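Local coordinates for probable oxidoreductase protein (Rhizobium etli, PDB 4FB5) that probably acts as a nucleotide-dependent oxidoreductase of the Gfo/Idh/MocA family, its Rossmann-fold domain likely binding the cofactor, at residues Lys38-Ala43 and Trp122-Met127; Asp185-Ala188 and Phe194-Lys197; Gly223-Val228 and Glu374-Ala379; Glu304-Glu309 and Gln315-Ile320; Asp330-Ala335 and Leu345-Cys350. All coordinates share one frame; numbering follows the deposited sequence.

Contact 1. Residues Lys38-Ala43 and Trp122-Met127; sequences KCHALA and WCEKPM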
# COMPACT_ATOMS: atom_id res chain seq x y z
N LYS A 38 24.41 14.73 -17.32
CA LYS A 38 23.87 13.62 -18.10
C LYS A 38 22.38 13.76 -18.35
O LYS A 38 21.89 13.52 -19.43
CB LYS A 38 24.13 12.30 -17.38
CG LYS A 38 23.78 11.11 -18.23
CD LYS A 38 24.52 9.88 -17.79
CE LYS A 38 23.81 8.68 -18.33
NZ LYS A 38 24.60 7.49 -18.03
N CYS A 39 21.66 14.18 -17.33
CA CYS A 39 20.25 14.32 -17.41
C CYS A 39 19.81 15.51 -18.29
O CYS A 39 18.93 15.34 -19.14
CB CYS A 39 19.71 14.43 -15.99
SG CYS A 39 17.94 14.19 -15.88
N HIS A 40 20.40 16.69 -18.14
CA HIS A 40 20.17 17.73 -19.17
C HIS A 40 20.47 17.11 -20.53
O HIS A 40 19.66 17.17 -21.43
CB HIS A 40 21.09 18.94 -19.03
CG HIS A 40 20.72 19.88 -17.93
ND1 HIS A 40 20.65 21.25 -18.13
CD2 HIS A 40 20.41 19.67 -16.63
CE1 HIS A 40 20.29 21.83 -17.00
NE2 HIS A 40 20.15 20.90 -16.07
N ALA A 41 21.62 16.47 -20.68
CA ALA A 41 21.99 16.03 -22.02
C ALA A 41 20.92 15.10 -22.63
O ALA A 41 20.58 15.21 -23.80
CB ALA A 41 23.39 15.39 -22.03
N LEU A 42 20.38 14.21 -21.81
CA LEU A 42 19.40 13.29 -22.27
C LEU A 42 18.12 14.04 -22.59
O LEU A 42 17.38 13.67 -23.52
CB LEU A 42 19.12 12.28 -21.17
CG LEU A 42 20.09 11.12 -21.01
CD1 LEU A 42 19.65 10.29 -19.81
CD2 LEU A 42 20.15 10.28 -22.26
N ALA A 43 17.87 15.07 -21.82
CA ALA A 43 16.69 15.87 -22.05
C ALA A 43 16.79 16.58 -23.41
O ALA A 43 15.89 16.42 -24.28
CB ALA A 43 16.46 16.87 -20.89
N TRP A 122 19.71 27.58 -18.13
CA TRP A 122 19.04 26.47 -17.45
C TRP A 122 20.00 26.00 -16.40
O TRP A 122 20.99 25.35 -16.68
CB TRP A 122 18.75 25.33 -18.42
CG TRP A 122 17.88 24.27 -17.90
CD1 TRP A 122 17.20 24.27 -16.73
CD2 TRP A 122 17.56 23.04 -18.55
NE1 TRP A 122 16.49 23.11 -16.59
CE2 TRP A 122 16.69 22.34 -17.71
CE3 TRP A 122 17.94 22.45 -19.76
CZ2 TRP A 122 16.18 21.09 -18.03
CZ3 TRP A 122 17.43 21.18 -20.07
CH2 TRP A 122 16.57 20.52 -19.21
N CYS A 123 19.68 26.37 -15.18
CA CYS A 123 20.60 26.24 -14.09
C CYS A 123 20.02 25.30 -13.06
O CYS A 123 18.82 25.37 -12.77
CB CYS A 123 20.84 27.61 -13.47
SG CYS A 123 22.12 27.67 -12.20
N GLU A 124 20.86 24.43 -12.52
CA GLU A 124 20.45 23.57 -11.44
C GLU A 124 20.26 24.39 -10.20
O GLU A 124 20.87 25.44 -10.05
CB GLU A 124 21.47 22.44 -11.19
CG GLU A 124 21.28 21.29 -12.14
CD GLU A 124 19.82 20.86 -12.25
OE1 GLU A 124 19.31 20.72 -13.38
OE2 GLU A 124 19.16 20.67 -11.17
N LYS A 125 19.37 23.91 -9.35
CA LYS A 125 19.16 24.53 -8.07
C LYS A 125 20.45 24.31 -7.27
O LYS A 125 21.18 23.37 -7.55
CB LYS A 125 17.92 23.91 -7.43
CG LYS A 125 18.15 23.06 -6.20
CD LYS A 125 18.54 21.61 -6.45
CE LYS A 125 18.66 20.94 -5.09
NZ LYS A 125 19.89 20.15 -4.99
N PRO A 126 20.79 25.22 -6.33
CA PRO A 126 20.11 26.45 -6.04
C PRO A 126 20.72 27.55 -6.91
O PRO A 126 21.45 27.25 -7.88
CB PRO A 126 20.46 26.68 -4.55
CG PRO A 126 21.22 25.44 -4.10
CD PRO A 126 21.89 25.06 -5.38
N MSE A 127 20.41 28.80 -6.59
CA MSE A 127 21.01 29.90 -7.31
C MSE A 127 22.37 30.17 -6.72
O MSE A 127 23.36 30.08 -7.44
CB MSE A 127 20.14 31.13 -7.25
CG MSE A 127 18.92 30.94 -8.07
SE MSE A 127 17.65 32.34 -7.79
CE MSE A 127 18.27 33.44 -9.25
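One face of the His40 imidazole lies against the Trp122 indole while Glu124 meets the imidazole at its edge, in the ring plane. The indole in turn has His40 CE1 over one face, offset toward the rim, and Ala43 CB at its edge. This is a helix-on-sheet contact of a Rossmann fold: helix 35-44, which follows what appears to be a glycine-rich, Rossmann-type turn, packs on strand 120-123 just where the chain enters Glu124-Lys125-Pro126, the EKP sequence familiar from Gfo/Idh/MocA enzymes, here with a cis peptide before Pro126. The two rings meet obliquely, their planes at 34°, and the closest atoms are His40 CE1 and Trp122 CD2 at 3.4 Å. Trp122 reaches the helix because its CG stands anti to the backbone N (chi1 -170°), which carries the six-membered ring as far as Ala43, with CH2 4.0 Å from Ala43 CB. Several polar atoms here have further partners: His40 ND1 bonds to Ser99 OG, Trp122 NE1 to Glu349, and Glu124 OE1 also takes a salt bridge from Lys346. The imidazole is therefore gripped at both nitrogens, which should fix its rotation. Its carboxylate partner stands nearly perpendicular to the ring, and His40 NE2 donates to the anti lone pair of Glu124 OE1 over 2.8 Å, at an N-H...O angle of 159°.

Contact 2. Residues Asp185-Ala188 and Phe194-Lys197; sequences DFMA and FYWK
Met187 and Tyr195 form a Met-aromatic contact inside the long excursion that links strand 175-183 to helix 206-221, in the C-terminal domain of the Gfo/Idh/MocA fold; beside them Phe186 meets Lys197. Met187 is modelled as selenomethionine, and its SE lies 5.3 Å from the centroid of the Tyr195 ring in an oblique approach, 56° off the ring normal. The two side chains come from opposite directions, the Met187 chain bending at chi2 and chi3. Its terminal CE is built too close to the tyrosine hydroxyl, leaving the fine placement of that methyl doubtful. Phe186 has its CG in the crowded position between backbone N and carbonyl carbon (chi1 70°), which swings the ring across the lysine at about a right angle. Lys197 runs out fully extended past CG, with CD 3.9 Å from Phe186 CE1, and its ammonium continues to a salt bridge with Asp209. With Phe186 cut back to an alanine, the aliphatic end of Lys197 would probably lose its aromatic neighbour, leaving the Asp209 salt bridge to hold that end with less support from packing. As it stands, the ring reaches the end of the lysine obliquely, Phe186 CZ lying 3.7 Å from Lys197 NZ.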
# COMPACT_ATOMS: atom_id res chain seq x y z
N ASP A 185 18.22 9.15 2.53
CA ASP A 185 19.07 8.60 3.56
C ASP A 185 20.54 8.58 3.21
O ASP A 185 21.30 7.82 3.80
CB ASP A 185 18.63 7.20 3.98
CG ASP A 185 18.64 6.21 2.82
OD1 ASP A 185 19.14 6.56 1.71
OD2 ASP A 185 18.11 5.09 3.01
N PHE A 186 20.96 9.42 2.26
CA PHE A 186 22.36 9.45 1.88
C PHE A 186 23.27 10.16 2.91
O PHE A 186 24.49 10.11 2.77
CB PHE A 186 22.57 10.00 0.44
CG PHE A 186 22.30 11.46 0.29
CD1 PHE A 186 23.25 12.39 0.63
CD2 PHE A 186 21.09 11.91 -0.23
CE1 PHE A 186 23.01 13.81 0.51
CE2 PHE A 186 20.85 13.31 -0.40
CZ PHE A 186 21.83 14.26 -0.01
N MSE A 187 22.70 10.79 3.94
CA MSE A 187 23.53 11.20 5.09
C MSE A 187 23.27 10.36 6.33
O MSE A 187 23.76 10.71 7.42
CB MSE A 187 23.35 12.67 5.42
CG MSE A 187 23.58 13.54 4.22
SE MSE A 187 25.47 14.00 3.93
CE MSE A 187 25.33 13.96 2.09
N ALA A 188 22.51 9.28 6.21
CA ALA A 188 22.12 8.55 7.40
C ALA A 188 23.30 7.87 8.00
O ALA A 188 23.40 7.78 9.21
CB ALA A 188 21.06 7.54 7.08
N PHE A 194 33.31 13.11 5.66
CA PHE A 194 33.01 14.53 5.54
C PHE A 194 33.28 15.09 4.13
O PHE A 194 34.38 15.01 3.60
CB PHE A 194 33.87 15.29 6.56
CG PHE A 194 33.48 16.71 6.72
CD1 PHE A 194 33.81 17.67 5.74
CD2 PHE A 194 32.77 17.12 7.86
CE1 PHE A 194 33.42 19.01 5.88
CE2 PHE A 194 32.38 18.47 8.01
CZ PHE A 194 32.71 19.42 7.01
N TYR A 195 32.28 15.67 3.51
CA TYR A 195 32.56 16.47 2.32
C TYR A 195 31.73 17.80 2.32
O TYR A 195 31.18 18.21 3.39
CB TYR A 195 32.36 15.64 1.05
CG TYR A 195 30.97 15.11 0.87
CD1 TYR A 195 30.14 15.61 -0.14
CD2 TYR A 195 30.45 14.10 1.72
CE1 TYR A 195 28.83 15.10 -0.32
CE2 TYR A 195 29.17 13.63 1.56
CZ TYR A 195 28.37 14.13 0.55
OH TYR A 195 27.11 13.62 0.39
N TRP A 196 31.66 18.48 1.17
CA TRP A 196 31.12 19.83 1.17
C TRP A 196 29.71 19.93 1.76
O TRP A 196 29.32 21.01 2.23
CB TRP A 196 31.19 20.47 -0.20
CG TRP A 196 30.33 19.83 -1.17
CD1 TRP A 196 30.65 18.76 -1.97
CD2 TRP A 196 28.98 20.19 -1.48
NE1 TRP A 196 29.58 18.44 -2.76
CE2 TRP A 196 28.54 19.29 -2.48
CE3 TRP A 196 28.10 21.18 -1.00
CZ2 TRP A 196 27.24 19.35 -3.02
CZ3 TRP A 196 26.78 21.25 -1.54
CH2 TRP A 196 26.38 20.33 -2.54
N LYS A 197 28.97 18.83 1.77
CA LYS A 197 27.58 18.90 2.22
C LYS A 197 27.44 19.06 3.70
O LYS A 197 26.32 19.07 4.20
CB LYS A 197 26.75 17.70 1.76
CG LYS A 197 26.26 17.95 0.36
CD LYS A 197 25.37 16.88 -0.20
CE LYS A 197 24.70 17.42 -1.47
NZ LYS A 197 23.90 16.40 -2.19

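Contact 3. Residues Gly223-Val228 and Glu374-Ala379; sequences GHVEAV and EKSVHA
Val228 and Ala379 make one close point of this contact and Val225 and Ser376 the other, four buried residues where strand 225-233 of the large mixed sheet lies against helix 367-385. Val228 turns CG2 into the space between its own backbone N and carbonyl carbon, and from there the methyl meets Ala379 CB at 4.1 Å and the carbonyl carbon Ala379 C at 3.9 Å. One turn earlier on the helix, Ser376 OG comes to 3.9 Å from Val225 CB. The hydroxyl points back along its own helix, so what it offers the valine is a hydroxyl already engaged with Arg372 O. Between the two valines the strand carries a classic beta bulge, Glu226 and Ala227 both facing Arg260 of the adjoining strand. The extra residue is what lets Val225 and Val228, three positions apart, both face the helix. The other side is looser: Glu226 turns away from the helix and, like Lys375, remains partly exposed, whereas Ala227 turns away but stays buried. Polar bonds come from the preceding helical turns: Arg372 reaches Val225 O and Asp369 meets His224 NE2. The chemistry thus divides in two: small side chains, a serine among them, probably allow the close spacing of helix and sheet, and directional bonds from the preceding helical turns probably fix its register.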
# COMPACT_ATOMS: atom_id res chain seq x y z
N GLY A 223 1.55 29.42 -3.59
CA GLY A 223 2.42 30.51 -3.88
C GLY A 223 3.50 30.50 -2.83
O GLY A 223 3.80 29.44 -2.23
N HIS A 224 4.09 31.67 -2.63
CA HIS A 224 5.25 31.85 -1.78
C HIS A 224 4.97 31.78 -0.27
O HIS A 224 3.82 31.78 0.16
CB HIS A 224 5.96 33.13 -2.18
CG HIS A 224 6.77 33.00 -3.43
ND1 HIS A 224 7.88 32.19 -3.52
CD2 HIS A 224 6.65 33.60 -4.64
CE1 HIS A 224 8.40 32.28 -4.73
NE2 HIS A 224 7.68 33.14 -5.43
N VAL A 225 6.01 31.70 0.53
CA VAL A 225 5.87 31.47 1.97
C VAL A 225 5.92 32.79 2.73
O VAL A 225 6.67 33.71 2.36
CB VAL A 225 7.00 30.54 2.42
CG1 VAL A 225 6.95 30.32 3.86
CG2 VAL A 225 6.83 29.24 1.75
N GLU A 226 5.17 32.91 3.82
CA GLU A 226 5.00 34.25 4.42
C GLU A 226 5.49 34.42 5.83
O GLU A 226 6.01 35.46 6.16
CB GLU A 226 3.57 34.77 4.26
CG GLU A 226 3.26 35.10 2.78
CD GLU A 226 1.75 35.17 2.47
OE1 GLU A 226 0.92 35.28 3.44
OE2 GLU A 226 1.40 35.13 1.24
N ALA A 227 5.32 33.41 6.66
CA ALA A 227 5.96 33.40 7.94
C ALA A 227 6.45 31.97 8.13
O ALA A 227 5.89 31.06 7.52
CB ALA A 227 4.98 33.78 9.00
N VAL A 228 7.51 31.76 8.92
CA VAL A 228 8.12 30.46 9.14
C VAL A 228 8.67 30.38 10.55
O VAL A 228 9.06 31.40 11.09
CB VAL A 228 9.27 30.12 8.13
CG1 VAL A 228 8.76 30.15 6.68
CG2 VAL A 228 10.51 31.01 8.31
N GLU A 374 14.45 31.15 -2.36
CA GLU A 374 15.61 31.17 -1.51
C GLU A 374 15.50 32.18 -0.41
O GLU A 374 15.99 31.94 0.71
CB GLU A 374 16.87 31.34 -2.32
CG GLU A 374 17.08 30.07 -3.17
CD GLU A 374 18.37 30.07 -3.92
OE1 GLU A 374 19.35 30.54 -3.32
OE2 GLU A 374 18.38 29.59 -5.10
N LYS A 375 14.82 33.28 -0.66
CA LYS A 375 14.50 34.17 0.45
C LYS A 375 13.86 33.40 1.62
O LYS A 375 14.31 33.50 2.78
CB LYS A 375 13.60 35.32 0.00
CG LYS A 375 13.67 36.51 0.93
CD LYS A 375 12.98 37.71 0.38
CE LYS A 375 12.88 38.73 1.52
NZ LYS A 375 11.51 39.34 1.57
N SER A 376 12.83 32.59 1.32
CA SER A 376 12.20 31.76 2.38
C SER A 376 13.17 30.79 3.08
O SER A 376 13.09 30.60 4.27
CB SER A 376 10.99 31.04 1.85
OG SER A 376 10.37 31.80 0.80
N VAL A 377 14.12 30.23 2.33
CA VAL A 377 15.12 29.39 2.93
C VAL A 377 15.92 30.14 3.98
O VAL A 377 16.06 29.67 5.13
CB VAL A 377 16.07 28.75 1.90
CG1 VAL A 377 17.05 27.84 2.60
CG2 VAL A 377 15.28 27.97 0.86
N HIS A 378 16.43 31.33 3.61
CA HIS A 378 17.33 32.10 4.51
C HIS A 378 16.57 32.44 5.79
O HIS A 378 17.10 32.35 6.92
CB HIS A 378 17.94 33.31 3.81
CG HIS A 378 18.89 32.96 2.69
ND1 HIS A 378 20.12 32.36 2.90
CD2 HIS A 378 18.80 33.14 1.34
CE1 HIS A 378 20.72 32.17 1.74
NE2 HIS A 378 19.94 32.63 0.77
N ALA A 379 15.29 32.77 5.60
CA ALA A 379 14.36 33.03 6.71
C ALA A 379 14.21 31.86 7.65
O ALA A 379 14.22 32.02 8.87
CB ALA A 379 13.03 33.39 6.17

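Contact 4. Residues Glu304-Glu309 and Gln315-Ile320; sequences ELYQAE and QGFRKI
Leu305 and Arg318 hold the hairpin together through a pair of backbone hydrogen bonds, Leu305 N to Arg318 O at 2.9 Å and Arg318 N to Leu305 O at 2.7 Å. Toward the turn, the Gln315 side chain takes over as a clamp. Its NE2 donates to Tyr306 OH over 2.6 Å, the amide standing almost perpendicular to the phenol ring, while its OE1 accepts a weak bond from Glu309 N. Tyr306 OH is also bonded to Lys279 of the third subunit. Outward from these bonds comes aromatic packing. A chi1 of -178° swings the Tyr306 ring away from its own backbone N, while its CB lies over one face of Phe317, 3.7 Å from the ring centroid, in a CH-pi contact. Farther out, the edge of the tyrosine ring turns toward that phenylalanine ring in a T-shaped pair, planes at 64°. A leucine in place of Tyr306 would probably leave the Gln315 amide and the neighbouring subunit's lysine without their shared hydroxyl, and Phe317 without its edge-on ring. Along the strands, Leu305 CB packs on Ile320 CD1 at 4.0 Å. Strand 302-307 is bonded on its other side to strand 291-296, whereas strand 316-321, outermost within its own chain, pairs antiparallel with a strand of the fourth subunit through Phe317, Arg318 and Lys319, carrying the sheet across the interface.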
# COMPACT_ATOMS: atom_id res chain seq x y z
N GLU A 304 -3.67 10.13 -4.70
CA GLU A 304 -4.87 9.68 -4.06
C GLU A 304 -5.71 10.90 -3.79
O GLU A 304 -5.20 11.88 -3.26
CB GLU A 304 -4.54 8.99 -2.73
CG GLU A 304 -3.75 7.74 -2.83
CD GLU A 304 -3.69 7.01 -1.48
OE1 GLU A 304 -4.74 6.54 -1.00
OE2 GLU A 304 -2.59 6.91 -0.89
N LEU A 305 -6.99 10.84 -4.16
CA LEU A 305 -7.91 11.97 -4.07
C LEU A 305 -9.19 11.61 -3.34
O LEU A 305 -9.85 10.64 -3.71
CB LEU A 305 -8.28 12.45 -5.49
CG LEU A 305 -9.50 13.39 -5.59
CD1 LEU A 305 -9.12 14.74 -5.15
CD2 LEU A 305 -10.05 13.48 -6.99
N TYR A 306 -9.53 12.37 -2.31
CA TYR A 306 -10.74 12.11 -1.52
C TYR A 306 -11.77 13.19 -1.68
O TYR A 306 -11.46 14.36 -1.43
CB TYR A 306 -10.45 12.04 -0.03
CG TYR A 306 -11.67 11.72 0.79
CD1 TYR A 306 -11.86 10.44 1.29
CD2 TYR A 306 -12.68 12.69 1.01
CE1 TYR A 306 -12.97 10.12 2.05
CE2 TYR A 306 -13.79 12.40 1.77
CZ TYR A 306 -13.93 11.11 2.30
OH TYR A 306 -15.01 10.80 3.05
N GLN A 307 -12.99 12.80 -2.05
CA GLN A 307 -14.05 13.76 -2.26
C GLN A 307 -15.23 13.58 -1.37
O GLN A 307 -15.90 12.62 -1.47
CB GLN A 307 -14.53 13.65 -3.65
CG GLN A 307 -13.68 14.43 -4.55
CD GLN A 307 -14.14 14.27 -5.98
OE1 GLN A 307 -13.78 13.31 -6.64
NE2 GLN A 307 -14.93 15.22 -6.45
N ALA A 308 -15.50 14.56 -0.51
CA ALA A 308 -16.65 14.55 0.35
C ALA A 308 -17.88 14.77 -0.53
O ALA A 308 -18.44 15.86 -0.57
CB ALA A 308 -16.52 15.66 1.37
N GLU A 309 -18.30 13.73 -1.24
CA GLU A 309 -19.18 13.91 -2.39
C GLU A 309 -19.71 12.53 -2.69
O GLU A 309 -18.98 11.68 -3.22
CB GLU A 309 -18.38 14.37 -3.63
CG GLU A 309 -19.04 15.48 -4.50
CD GLU A 309 -19.04 15.15 -6.02
OE1 GLU A 309 -18.01 15.34 -6.71
OE2 GLU A 309 -20.11 14.71 -6.53
N GLN A 315 -17.23 6.35 0.61
CA GLN A 315 -16.23 7.36 0.47
C GLN A 315 -14.84 6.82 0.79
O GLN A 315 -14.67 5.87 1.58
CB GLN A 315 -16.64 8.60 1.26
CG GLN A 315 -17.70 9.40 0.42
CD GLN A 315 -18.01 10.80 0.92
OE1 GLN A 315 -18.89 11.44 0.34
NE2 GLN A 315 -17.31 11.30 1.96
N GLY A 316 -13.85 7.42 0.15
CA GLY A 316 -12.53 7.10 0.49
C GLY A 316 -11.68 7.64 -0.60
O GLY A 316 -12.17 8.12 -1.62
N PHE A 317 -10.39 7.53 -0.38
CA PHE A 317 -9.45 8.07 -1.31
C PHE A 317 -9.43 7.29 -2.56
O PHE A 317 -9.42 6.06 -2.51
CB PHE A 317 -8.08 7.94 -0.67
CG PHE A 317 -7.75 9.07 0.20
CD1 PHE A 317 -7.30 10.26 -0.34
CD2 PHE A 317 -7.95 8.98 1.58
CE1 PHE A 317 -6.99 11.35 0.49
CE2 PHE A 317 -7.65 10.03 2.40
CZ PHE A 317 -7.12 11.24 1.84
N ARG A 318 -9.34 7.96 -3.70
CA ARG A 318 -9.17 7.20 -4.90
C ARG A 318 -7.77 7.22 -5.37
O ARG A 318 -7.20 8.29 -5.53
CB ARG A 318 -10.05 7.72 -6.01
CG ARG A 318 -11.23 6.85 -6.26
CD ARG A 318 -12.00 7.31 -7.48
NE ARG A 318 -12.26 8.72 -7.30
CZ ARG A 318 -13.25 9.36 -7.88
NH1 ARG A 318 -14.04 8.66 -8.69
NH2 ARG A 318 -13.40 10.66 -7.63
N LYS A 319 -7.25 6.04 -5.69
CA LYS A 319 -5.90 5.89 -6.23
C LYS A 319 -5.95 6.07 -7.76
O LYS A 319 -6.40 5.20 -8.51
CB LYS A 319 -5.32 4.53 -5.83
CG LYS A 319 -3.81 4.32 -6.19
CD LYS A 319 -3.14 3.39 -5.16
CE LYS A 319 -2.78 2.08 -5.76
NZ LYS A 319 -2.54 1.01 -4.72
N ILE A 320 -5.51 7.22 -8.22
CA ILE A 320 -5.59 7.55 -9.63
C ILE A 320 -4.25 7.41 -10.32
O ILE A 320 -3.30 8.11 -9.95
CB ILE A 320 -6.07 9.00 -9.77
CG1 ILE A 320 -7.45 9.14 -9.14
CG2 ILE A 320 -6.02 9.47 -11.28
CD1 ILE A 320 -7.87 10.55 -9.04

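Contact 5. Residues Asp330-Ala335 and Leu345-Cys350; sequences DRFIPA and LKIIEC
Phe332 points its ring end-on at helix 344-358, where Ile347 and Ile348, neighbours in sequence, receive it. Each isoleucine meets it differently. Ile347 slides past the phenylalanine in the opposite direction, its CD1 lying at the ring edge, in plane, 3.9 Å from Phe332 CE2. The branch methyl of the same residue adds a second touch, Ile347 CG2 being 4.0 Å from Phe332 CZ. Ile348 crosses at a slant and approaches the ring obliquely; its CG1 comes within 3.7 Å of Phe332 CE1. Ile348 has CG1 beside its backbone N (chi1 -70°), which turns the longer branch, ending in CD1, toward the ring although its CB does not aim there. The contact is wholly apolar, the far end of a ring lodged against two branched side chains. The charged residues of this helical turn point elsewhere, Lys346 NZ to Glu124 and Glu349 OE1 to Trp122 NE1, with only a long salt bridge between them. Val50 and Phe51 of helix 47-51 add to the apolar cluster, Val50 against Phe332 and Phe51 against both isoleucines. On another flank helix 344-358 packs through Cys350 on helix 35-44, while the chain around Phe332 faces the second subunit, whose Asn343 bonds to Phe332 O.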
# COMPACT_ATOMS: atom_id res chain seq x y z
N ASP A 330 0.59 12.00 -22.18
CA ASP A 330 0.23 11.47 -23.50
C ASP A 330 1.40 11.54 -24.48
O ASP A 330 1.60 10.67 -25.32
CB ASP A 330 -0.99 12.20 -24.08
CG ASP A 330 -0.72 13.65 -24.36
OD1 ASP A 330 -0.08 14.33 -23.55
OD2 ASP A 330 -1.16 14.12 -25.41
N ARG A 331 2.22 12.57 -24.38
CA ARG A 331 3.33 12.55 -25.28
C ARG A 331 4.36 11.41 -25.00
O ARG A 331 5.14 11.05 -25.88
CB ARG A 331 3.97 13.94 -25.38
CG ARG A 331 2.96 15.11 -25.58
CD ARG A 331 2.30 15.18 -26.96
NE ARG A 331 3.30 15.28 -28.03
CZ ARG A 331 3.37 14.44 -29.06
NH1 ARG A 331 2.47 13.46 -29.19
NH2 ARG A 331 4.32 14.58 -29.97
N PHE A 332 4.34 10.80 -23.82
CA PHE A 332 5.29 9.71 -23.54
C PHE A 332 4.75 8.32 -23.81
O PHE A 332 5.49 7.46 -24.28
CB PHE A 332 5.86 9.77 -22.12
CG PHE A 332 6.66 10.99 -21.85
CD1 PHE A 332 6.03 12.20 -21.58
CD2 PHE A 332 8.03 10.95 -21.90
CE1 PHE A 332 6.77 13.38 -21.36
CE2 PHE A 332 8.79 12.10 -21.68
CZ PHE A 332 8.16 13.32 -21.40
N ILE A 333 3.49 8.10 -23.49
CA ILE A 333 2.92 6.76 -23.61
C ILE A 333 1.42 6.82 -23.89
O ILE A 333 0.68 7.56 -23.26
CB ILE A 333 3.11 5.95 -22.31
CG1 ILE A 333 4.44 6.28 -21.62
CG2 ILE A 333 2.94 4.45 -22.58
CD1 ILE A 333 4.53 5.70 -20.23
N PRO A 334 0.94 6.02 -24.82
CA PRO A 334 -0.51 6.12 -24.98
C PRO A 334 -1.35 5.17 -24.10
O PRO A 334 -2.54 5.03 -24.36
CB PRO A 334 -0.70 5.71 -26.44
CG PRO A 334 0.39 4.64 -26.61
CD PRO A 334 1.54 5.04 -25.74
N ALA A 335 -0.76 4.48 -23.13
CA ALA A 335 -1.52 3.61 -22.23
C ALA A 335 -1.42 4.09 -20.79
O ALA A 335 -0.34 4.45 -20.34
CB ALA A 335 -1.05 2.18 -22.35
N LEU A 345 10.98 13.70 -16.26
CA LEU A 345 10.66 15.01 -15.73
C LEU A 345 11.60 16.10 -16.21
O LEU A 345 11.26 17.27 -16.18
CB LEU A 345 10.71 15.00 -14.22
CG LEU A 345 9.90 13.96 -13.47
CD1 LEU A 345 10.35 14.00 -12.05
CD2 LEU A 345 8.43 14.26 -13.57
N LYS A 346 12.81 15.73 -16.60
CA LYS A 346 13.75 16.71 -17.09
C LYS A 346 13.41 17.08 -18.53
O LYS A 346 13.62 18.23 -18.91
CB LYS A 346 15.20 16.23 -16.98
CG LYS A 346 16.19 17.36 -16.61
CD LYS A 346 15.97 17.84 -15.17
CE LYS A 346 16.78 19.08 -14.80
NZ LYS A 346 16.86 19.24 -13.29
N ILE A 347 12.88 16.14 -19.29
CA ILE A 347 12.48 16.36 -20.68
C ILE A 347 11.33 17.39 -20.74
O ILE A 347 11.35 18.32 -21.54
CB ILE A 347 12.00 15.04 -21.33
CG1 ILE A 347 13.13 14.03 -21.43
CG2 ILE A 347 11.36 15.31 -22.68
CD1 ILE A 347 12.69 12.65 -21.93
N ILE A 348 10.33 17.21 -19.88
CA ILE A 348 9.22 18.14 -19.77
C ILE A 348 9.74 19.52 -19.37
O ILE A 348 9.41 20.52 -19.98
CB ILE A 348 8.23 17.61 -18.76
CG1 ILE A 348 7.54 16.36 -19.32
CG2 ILE A 348 7.23 18.65 -18.36
CD1 ILE A 348 6.92 15.45 -18.27
N GLU A 349 10.59 19.59 -18.34
CA GLU A 349 11.19 20.87 -17.96
C GLU A 349 11.96 21.52 -19.14
O GLU A 349 11.86 22.71 -19.37
CB GLU A 349 12.11 20.69 -16.76
CG GLU A 349 12.74 21.96 -16.28
CD GLU A 349 13.51 21.77 -14.98
OE1 GLU A 349 14.75 21.62 -15.09
OE2 GLU A 349 12.87 21.76 -13.88
N CYS A 350 12.72 20.73 -19.88
CA CYS A 350 13.38 21.17 -21.08
C CYS A 350 12.34 21.73 -22.07
O CYS A 350 12.47 22.85 -22.60
CB CYS A 350 14.15 20.01 -21.71
SG CYS A 350 14.92 20.47 -23.28

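In the fold
Along the chain contacts 1 and 2 come in series; contact 3 then closes a long loop within which contacts 4 and 5 are nested. Contact 1 belongs to the Rossmann domain, contacts 3 and 4 to the nine-stranded mixed sheet, their centres 31 Å apart. Contacts 1 and 5 are 17 Å apart and touch directly, helix 344-358 lying against the Rossmann domain. Helix 367-385, next in the chain, packs on the mixed sheet in contact 3 and also bonds to Met127 of contact 1, tying the two domains together. Contacts 1 and 5 reach the second subunit, contacts 2 and 4 the third, and contact 4 also extends its sheet into the fourth, joining the fold to its tetramer.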